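Local coordinates for sorbitol-6-phosphate dehydrogenase (PDB 5O3Z), which probably catalyses the interconversion of sorbitol 6-phosphate and fructose 6-phosphate, as a sorbitol-6-phosphate 2-dehydrogenase of the short-chain dehydrogenase/reductase family, at residues Gln142-Ser147 and Ser185-Asn190. Sequence-based numbering, arbitrary orientation.
Sequences QINSKS and SLMLGN
Strands 139-145 and 182-188, the parallel neighbours of a beta-alpha-beta unit whose crossover is helix 156-176, meet through residues 142-145 and 185-188. Leu186 reaches both ways along its partner: its N donates to Gln142 O at 2.9 Å, almost straight (171°), and its O accepts from Asn144 N at 2.8 Å. The bond from Leu188 N to Asn144 O is weak, but beyond it Lys146 N closes on Leu188 O at 2.8 Å, fastening the start of the 3-10 segment to the neighbouring strand.

On the face under helix 156-176, Gln142 OE1 is gripped twice. Ser185 OG donates to it in the carbonyl plane at 2.7 Å, while Asn144 ND2 comes from above that plane. Thr169 OG1 bonds the same Ser185 hydroxyl and Lys162 O takes a bond from the Asn144 amide, so the helix joins this buried polar cluster. Asn144 CG stands anti to the backbone N (chi1 -161°); OD1 accepts from Ser145 N on a lone pair, and this bond and the two from ND2 together fix the amide's rotation. Met187 lies alongside, pointing the same way, its CE 3.3 Å from Asn144 OD1. On the other face Ile143, Leu186 and Leu188 form an apolar patch: Ile143 CG2 meets Leu188 CD1 at 3.7 Å, and the two leucines pack against helix 231-242.

Ser145 OG accepts from Ser147 N in an ST turn, and Ser145 touches Tyr158; with Lys162 they match the family's Ser-Tyr-Lys pattern, consistent with the active-site end of the sheet. Past the strands, Lys146 CE lies 3.6 Å from Asn190 ND2, and a water accepts from Lys146 NZ and, weakly, from that amide. Fifth and sixth in the seven-stranded parallel sheet (order 3-2-1-4-5-6-7), these strands belong to the Rossmann fold of short-chain dehydrogenases/reductases.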
ATOM      1  N   GLN A 142       3.152 -17.826   6.802  1.00 25.23           N
ATOM      2  CA  GLN A 142       2.475 -18.344   5.615  1.00 25.52           C
ATOM      3  C   GLN A 142       3.234 -18.168   4.311  1.00 24.31           C
ATOM      4  O   GLN A 142       3.699 -17.079   3.984  1.00 26.24           O
ATOM      5  CB  GLN A 142       1.136 -17.600   5.434  1.00 27.24           C
ATOM      6  CG  GLN A 142       0.176 -18.263   4.440  1.00 29.03           C
ATOM      7  CD  GLN A 142      -0.764 -17.264   3.687  1.00 28.97           C
ATOM      8  OE1 GLN A 142      -0.590 -16.030   3.727  1.00 26.62           O
ATOM      9  NE2 GLN A 142      -1.711 -17.831   2.913  1.00 27.27           N
ATOM     10  N   ILE A 143       3.278 -19.181   3.492  1.00 23.93           N
ATOM     11  CA  ILE A 143       3.795 -19.042   2.113  1.00 23.05           C
ATOM     12  C   ILE A 143       2.677 -18.436   1.242  1.00 23.27           C
ATOM     13  O   ILE A 143       1.615 -19.002   1.150  1.00 24.26           O
ATOM     14  CB  ILE A 143       4.236 -20.380   1.551  1.00 24.17           C
ATOM     15  CG1 ILE A 143       5.267 -21.062   2.490  1.00 23.77           C
ATOM     16  CG2 ILE A 143       4.801 -20.198   0.175  1.00 24.74           C
ATOM     17  CD1 ILE A 143       6.379 -20.114   3.042  1.00 24.94           C
ATOM     18  N   ASN A 144       2.928 -17.248   0.665  1.00 21.15           N
ATOM     19  CA  ASN A 144       1.960 -16.527  -0.099  1.00 19.69           C
ATOM     20  C   ASN A 144       2.711 -16.247  -1.412  1.00 20.63           C
ATOM     21  O   ASN A 144       3.694 -16.965  -1.749  1.00 21.06           O
ATOM     22  CB  ASN A 144       1.466 -15.329   0.751  1.00 18.50           C
ATOM     23  CG  ASN A 144       0.128 -14.738   0.263  1.00 18.90           C
ATOM     24  OD1 ASN A 144      -0.043 -14.393  -0.916  1.00 20.10           O
ATOM     25  ND2 ASN A 144      -0.786 -14.608   1.179  1.00 18.28           N
ATOM     26  N   SER A 145       2.324 -15.197  -2.115  1.00 20.81           N
ATOM     27  CA  SER A 145       2.597 -15.040  -3.506  1.00 20.41           C
ATOM     28  C   SER A 145       2.555 -13.543  -3.784  1.00 21.86           C
ATOM     29  O   SER A 145       1.840 -12.803  -3.098  1.00 20.58           O
ATOM     30  CB  SER A 145       1.531 -15.720  -4.331  1.00 21.02           C
ATOM     31  OG  SER A 145       1.671 -15.490  -5.749  1.00 21.67           O
ATOM     32  N   LYS A 146       3.236 -13.116  -4.824  1.00 22.65           N
ATOM     33  CA  LYS A 146       3.000 -11.754  -5.312  1.00 25.45           C
ATOM     34  C   LYS A 146       1.535 -11.552  -5.773  1.00 23.53           C
ATOM     35  O   LYS A 146       1.000 -10.444  -5.717  1.00 24.44           O
ATOM     36  CB  LYS A 146       4.002 -11.415  -6.392  1.00 29.39           C
ATOM     37  CG  LYS A 146       3.871 -12.208  -7.643  1.00 31.25           C
ATOM     38  CD  LYS A 146       4.841 -11.650  -8.658  1.00 35.71           C
ATOM     39  CE  LYS A 146       5.121 -12.594  -9.796  1.00 38.71           C
ATOM     40  NZ  LYS A 146       4.067 -12.426 -10.833  1.00 44.18           N
ATOM     41  N   SER A 147       0.856 -12.632  -6.124  1.00 21.01           N
ATOM     42  CA  SER A 147      -0.544 -12.607  -6.417  1.00 21.56           C
ATOM     43  C   SER A 147      -1.402 -12.266  -5.212  1.00 20.02           C
ATOM     44  O   SER A 147      -2.563 -12.006  -5.419  1.00 21.32           O
ATOM     45  CB  SER A 147      -0.988 -13.920  -7.095  1.00 23.26           C
ATOM     46  OG  SER A 147      -0.278 -14.138  -8.295  1.00 24.11           O
ATOM     47  N   SER A 185       3.242 -13.147   6.278  1.00 21.28           N
ATOM     48  CA  SER A 185       3.010 -13.788   5.022  1.00 20.86           C
ATOM     49  C   SER A 185       4.190 -13.442   4.129  1.00 21.93           C
ATOM     50  O   SER A 185       4.637 -12.253   4.057  1.00 20.53           O
ATOM     51  CB  SER A 185       1.673 -13.311   4.433  1.00 21.49           C
ATOM     52  OG  SER A 185       0.555 -13.938   5.069  1.00 21.62           O
ATOM     53  N   LEU A 186       4.714 -14.448   3.442  1.00 21.02           N
ATOM     54  CA  LEU A 186       5.847 -14.255   2.556  1.00 21.72           C
ATOM     55  C   LEU A 186       5.383 -14.204   1.162  1.00 22.40           C
ATOM     56  O   LEU A 186       4.825 -15.174   0.673  1.00 21.03           O
ATOM     57  CB  LEU A 186       6.893 -15.404   2.689  1.00 23.01           C
ATOM     58  CG  LEU A 186       7.552 -15.672   4.025  1.00 23.71           C
ATOM     59  CD1 LEU A 186       8.786 -16.593   3.860  1.00 24.17           C
ATOM     60  CD2 LEU A 186       7.914 -14.348   4.734  1.00 25.02           C
ATOM     61  N   MET A 187       5.586 -13.065   0.483  1.00 19.99           N
ATOM     62  CA  MET A 187       5.039 -12.897  -0.810  1.00 21.19           C
ATOM     63  C   MET A 187       6.035 -13.294  -1.856  1.00 22.20           C
ATOM     64  O   MET A 187       6.827 -12.501  -2.347  1.00 24.83           O
ATOM     65  CB  MET A 187       4.463 -11.451  -0.967  1.00 20.72           C
ATOM     66  CG  MET A 187       3.918 -10.857   0.329  1.00 19.59           C
ATOM     67  SD  MET A 187       2.502 -11.761   1.020  1.00 20.16           S
ATOM     68  CE  MET A 187       1.209 -11.401  -0.201  1.00 19.82           C
ATOM     69  N   LEU A 188       6.006 -14.537  -2.276  1.00 23.25           N
ATOM     70  CA  LEU A 188       7.028 -15.029  -3.212  1.00 23.21           C
ATOM     71  C   LEU A 188       6.836 -14.596  -4.607  1.00 23.69           C
ATOM     72  O   LEU A 188       5.709 -14.490  -5.094  1.00 23.89           O
ATOM     73  CB  LEU A 188       7.052 -16.567  -3.215  1.00 23.19           C
ATOM     74  CG  LEU A 188       7.232 -17.181  -1.815  1.00 23.18           C
ATOM     75  CD1 LEU A 188       7.410 -18.666  -1.957  1.00 23.78           C
ATOM     76  CD2 LEU A 188       8.308 -16.587  -0.923  1.00 24.30           C
ATOM     77  N   GLY A 189       7.942 -14.370  -5.334  1.00 24.62           N
ATOM     78  CA  GLY A 189       7.875 -14.259  -6.771  1.00 23.19           C
ATOM     79  C   GLY A 189       7.760 -15.666  -7.349  1.00 26.17           C
ATOM     80  O   GLY A 189       7.438 -16.606  -6.626  1.00 28.18           O
ATOM     81  N   ASN A 190       8.080 -15.806  -8.618  1.00 26.91           N
ATOM     82  CA  ASN A 190       7.873 -17.026  -9.366  1.00 29.49           C
ATOM     83  C   ASN A 190       9.045 -17.984  -9.145  1.00 30.07           C
ATOM     84  O   ASN A 190      10.206 -17.580  -9.270  1.00 30.62           O
ATOM     85  CB  ASN A 190       7.788 -16.725 -10.865  1.00 32.01           C
ATOM     86  CG  ASN A 190       6.592 -15.863 -11.250  1.00 35.12           C
ATOM     87  OD1 ASN A 190       5.438 -16.226 -10.982  1.00 32.88           O
ATOM     88  ND2 ASN A 190       6.853 -14.785 -12.013  1.00 30.67           N
TER
HETATM   89  O   HOH W   1       4.968 -12.249 -13.214  1.00 30.70           O